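Local atomic coordinates of translation initiation factor 4E (Ascaris suum, PDB entry 3M94), a protein that binds the trimethylguanosine (m2,2,7G) cap and probably serves, as an eIF4E-family factor, to recruit capped mRNAs for translation initiation. Residues C7-W12 against A30-V35. Numbering follows the deposited sequence.
Sequences CHWALW and AVFDTV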
ATOM      1  N   CYS A   7      -6.836   9.942 -10.174  1.00 15.69           N
ATOM      2  CA  CYS A   7      -5.537  10.014 -10.828  1.00 17.44           C
ATOM      3  C   CYS A   7      -5.091   8.683 -11.423  1.00 16.64           C
ATOM      4  O   CYS A   7      -5.777   7.676 -11.299  1.00 16.62           O
ATOM      5  CB  CYS A   7      -4.482  10.586  -9.883  1.00 18.57           C
ATOM      6  SG  CYS A   7      -4.188   9.555  -8.438  1.00 24.08           S
ATOM      7  N   HIS A   8      -3.952   8.708 -12.100  1.00 16.56           N
ATOM      8  CA  HIS A   8      -3.359   7.516 -12.689  1.00 16.28           C
ATOM      9  C   HIS A   8      -2.555   6.798 -11.609  1.00 16.12           C
ATOM     10  O   HIS A   8      -1.843   7.434 -10.819  1.00 15.37           O
ATOM     11  CB  HIS A   8      -2.402   7.903 -13.809  1.00 16.09           C
ATOM     12  CG  HIS A   8      -3.066   8.415 -15.043  1.00 16.98           C
ATOM     13  ND1 HIS A   8      -3.837   9.559 -15.058  1.00 18.04           N
ATOM     14  CD2 HIS A   8      -3.046   7.956 -16.317  1.00 16.42           C
ATOM     15  CE1 HIS A   8      -4.267   9.779 -16.288  1.00 18.60           C
ATOM     16  NE2 HIS A   8      -3.811   8.815 -17.067  1.00 18.48           N
ATOM     17  N   TRP A   9      -2.664   5.475 -11.606  1.00 15.54           N
ATOM     18  CA  TRP A   9      -1.945   4.619 -10.678  1.00 15.34           C
ATOM     19  C   TRP A   9      -1.145   3.594 -11.471  1.00 15.43           C
ATOM     20  O   TRP A   9      -1.640   3.051 -12.463  1.00 16.23           O
ATOM     21  CB  TRP A   9      -2.927   3.885  -9.754  1.00 14.35           C
ATOM     22  CG  TRP A   9      -3.700   4.806  -8.854  1.00 15.39           C
ATOM     23  CD1 TRP A   9      -4.907   5.404  -9.139  1.00 12.56           C
ATOM     24  CD2 TRP A   9      -3.318   5.260  -7.548  1.00 13.79           C
ATOM     25  NE1 TRP A   9      -5.304   6.183  -8.068  1.00 14.76           N
ATOM     26  CE2 TRP A   9      -4.346   6.117  -7.085  1.00 15.81           C
ATOM     27  CE3 TRP A   9      -2.215   5.003  -6.709  1.00 16.49           C
ATOM     28  CZ2 TRP A   9      -4.302   6.738  -5.823  1.00 14.57           C
ATOM     29  CZ3 TRP A   9      -2.172   5.612  -5.449  1.00 16.16           C
ATOM     30  CH2 TRP A   9      -3.212   6.483  -5.024  1.00 16.48           C
ATOM     31  N   ALA A  10       0.068   3.302 -11.015  1.00 16.05           N
ATOM     32  CA  ALA A  10       0.879   2.245 -11.641  1.00 16.05           C
ATOM     33  C   ALA A  10       1.074   1.064 -10.686  1.00 16.72           C
ATOM     34  O   ALA A  10       1.372   1.245  -9.500  1.00 15.95           O
ATOM     35  CB  ALA A  10       2.204   2.772 -12.105  1.00 15.13           C
ATOM     36  N   LEU A  11       0.881  -0.141 -11.232  1.00 16.53           N
ATOM     37  CA  LEU A  11       1.153  -1.372 -10.515  1.00 16.38           C
ATOM     38  C   LEU A  11       2.575  -1.826 -10.849  1.00 16.14           C
ATOM     39  O   LEU A  11       2.954  -1.858 -12.015  1.00 14.44           O
ATOM     40  CB  LEU A  11       0.136  -2.457 -10.895  1.00 16.57           C
ATOM     41  CG  LEU A  11       0.328  -3.844 -10.271  1.00 17.38           C
ATOM     42  CD1 LEU A  11      -0.022  -3.843  -8.785  1.00 17.47           C
ATOM     43  CD2 LEU A  11      -0.563  -4.821 -11.003  1.00 20.13           C
ATOM     44  N   TRP A  12       3.352  -2.129  -9.805  1.00 16.09           N
ATOM     45  CA  TRP A  12       4.720  -2.634  -9.944  1.00 15.93           C
ATOM     46  C   TRP A  12       4.779  -4.021  -9.287  1.00 16.39           C
ATOM     47  O   TRP A  12       3.999  -4.339  -8.380  1.00 15.05           O
ATOM     48  CB  TRP A  12       5.745  -1.714  -9.267  1.00 15.28           C
ATOM     49  CG  TRP A  12       5.773  -0.273  -9.734  1.00 16.99           C
ATOM     50  CD1 TRP A  12       4.832   0.692  -9.485  1.00 18.06           C
ATOM     51  CD2 TRP A  12       6.811   0.371 -10.503  1.00 18.10           C
ATOM     52  NE1 TRP A  12       5.218   1.886 -10.051  1.00 18.56           N
ATOM     53  CE2 TRP A  12       6.421   1.715 -10.687  1.00 18.47           C
ATOM     54  CE3 TRP A  12       8.029  -0.062 -11.048  1.00 18.98           C
ATOM     55  CZ2 TRP A  12       7.199   2.631 -11.401  1.00 17.67           C
ATOM     56  CZ3 TRP A  12       8.810   0.846 -11.758  1.00 19.63           C
ATOM     57  CH2 TRP A  12       8.389   2.180 -11.930  1.00 19.91           C
ATOM     58  N   ALA A  30       1.592  -2.199 -15.245  1.00 17.23           N
ATOM     59  CA  ALA A  30       0.660  -1.400 -16.037  1.00 17.50           C
ATOM     60  C   ALA A  30       0.350  -0.099 -15.297  1.00 17.50           C
ATOM     61  O   ALA A  30       0.638   0.024 -14.104  1.00 16.80           O
ATOM     62  CB  ALA A  30      -0.613  -2.182 -16.278  1.00 17.77           C
ATOM     63  N   VAL A  31      -0.225   0.854 -16.031  1.00 17.03           N
ATOM     64  CA  VAL A  31      -0.740   2.118 -15.518  1.00 17.66           C
ATOM     65  C   VAL A  31      -2.226   2.135 -15.887  1.00 17.46           C
ATOM     66  O   VAL A  31      -2.593   1.739 -16.989  1.00 17.69           O
ATOM     67  CB  VAL A  31      -0.055   3.342 -16.206  1.00 18.30           C
ATOM     68  CG1 VAL A  31      -0.565   4.684 -15.624  1.00 20.35           C
ATOM     69  CG2 VAL A  31       1.465   3.268 -16.091  1.00 18.83           C
ATOM     70  N   PHE A  32      -3.082   2.569 -14.968  1.00 16.87           N
ATOM     71  CA  PHE A  32      -4.505   2.628 -15.243  1.00 16.45           C
ATOM     72  C   PHE A  32      -5.112   3.883 -14.610  1.00 16.63           C
ATOM     73  O   PHE A  32      -4.548   4.447 -13.666  1.00 15.93           O
ATOM     74  CB  PHE A  32      -5.201   1.354 -14.731  1.00 16.07           C
ATOM     75  CG  PHE A  32      -5.051   1.128 -13.246  1.00 17.85           C
ATOM     76  CD1 PHE A  32      -5.943   1.686 -12.341  1.00 16.93           C
ATOM     77  CD2 PHE A  32      -3.991   0.389 -12.743  1.00 19.48           C
ATOM     78  CE1 PHE A  32      -5.796   1.486 -10.976  1.00 17.37           C
ATOM     79  CE2 PHE A  32      -3.843   0.186 -11.369  1.00 19.13           C
ATOM     80  CZ  PHE A  32      -4.744   0.729 -10.494  1.00 20.26           C
ATOM     81  N   ASP A  33      -6.261   4.316 -15.127  1.00 16.89           N
ATOM     82  CA  ASP A  33      -6.950   5.445 -14.525  1.00 16.90           C
ATOM     83  C   ASP A  33      -8.477   5.307 -14.538  1.00 16.36           C
ATOM     84  O   ASP A  33      -9.182   6.288 -14.428  1.00 15.55           O
ATOM     85  CB  ASP A  33      -6.481   6.765 -15.154  1.00 17.76           C
ATOM     86  CG  ASP A  33      -6.910   6.918 -16.614  1.00 20.60           C
ATOM     87  OD1 ASP A  33      -7.518   6.000 -17.199  1.00 21.10           O
ATOM     88  OD2 ASP A  33      -6.632   7.989 -17.179  1.00 27.54           O
ATOM     89  N   THR A  34      -8.972   4.079 -14.678  1.00 16.04           N
ATOM     90  CA  THR A  34     -10.398   3.806 -14.549  1.00 16.18           C
ATOM     91  C   THR A  34     -10.590   2.630 -13.610  1.00 16.00           C
ATOM     92  O   THR A  34      -9.679   1.853 -13.417  1.00 15.40           O
ATOM     93  CB  THR A  34     -11.109   3.514 -15.910  1.00 16.70           C
ATOM     94  OG1 THR A  34     -10.691   2.237 -16.422  1.00 16.85           O
ATOM     95  CG2 THR A  34     -10.845   4.640 -16.954  1.00 16.63           C
ATOM     96  N   VAL A  35     -11.784   2.522 -13.027  1.00 16.11           N
ATOM     97  CA  VAL A  35     -12.162   1.392 -12.202  1.00 16.23           C
ATOM     98  C   VAL A  35     -12.121   0.074 -13.005  1.00 17.28           C
ATOM     99  O   VAL A  35     -11.624  -0.963 -12.509  1.00 16.98           O
ATOM    100  CB  VAL A  35     -13.590   1.598 -11.648  1.00 16.77           C
ATOM    101  CG1 VAL A  35     -14.062   0.376 -10.881  1.00 15.02           C
ATOM    102  CG2 VAL A  35     -13.663   2.861 -10.778  1.00 16.73           C
TER
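Trp9 and Phe32 pair across two antiparallel strands, and their backbones exchange two hydrogen bonds: Trp9 N to Phe32 O at 3.0 Å and Phe32 N to Trp9 O at 2.9 Å. On the buried face, Phe32 has CG between the backbone N and carbonyl carbon (chi1 60°), which lays the ring over Trp9 across the strand pair. One ring face covers Trp9 O, and Trp9 CB makes a CH-pi contact 4.1 Å from the ring centroid. The indole packs on Lys61; its five-membered ring, though near parallel to the Phe32 ring, is slid until the two barely overlap. Apolar side chains suit this face, where Leu41 of helix 35-42 packs on Leu11, Ala30 and Phe32. The strands, 4-14 and 26-34, form a beta hairpin at one margin of the curved antiparallel sheet of the eIF4E fold, with 26-34 as the edge strand. The other face is looser. Ala10 CB and Val31 CG2 meet at 4.1 Å, small and beta-branched groups that fit a closely spaced non-hydrogen-bonded pair. Exposed His8 lies alongside Asp33, whose CB sits over the imidazole centre, 3.7 Å from its centroid. His8 NE2 comes within 2.9 Å of Asp33 OD2, but the angle is too poor for a hydrogen bond; polar groups suit this solvent-facing end.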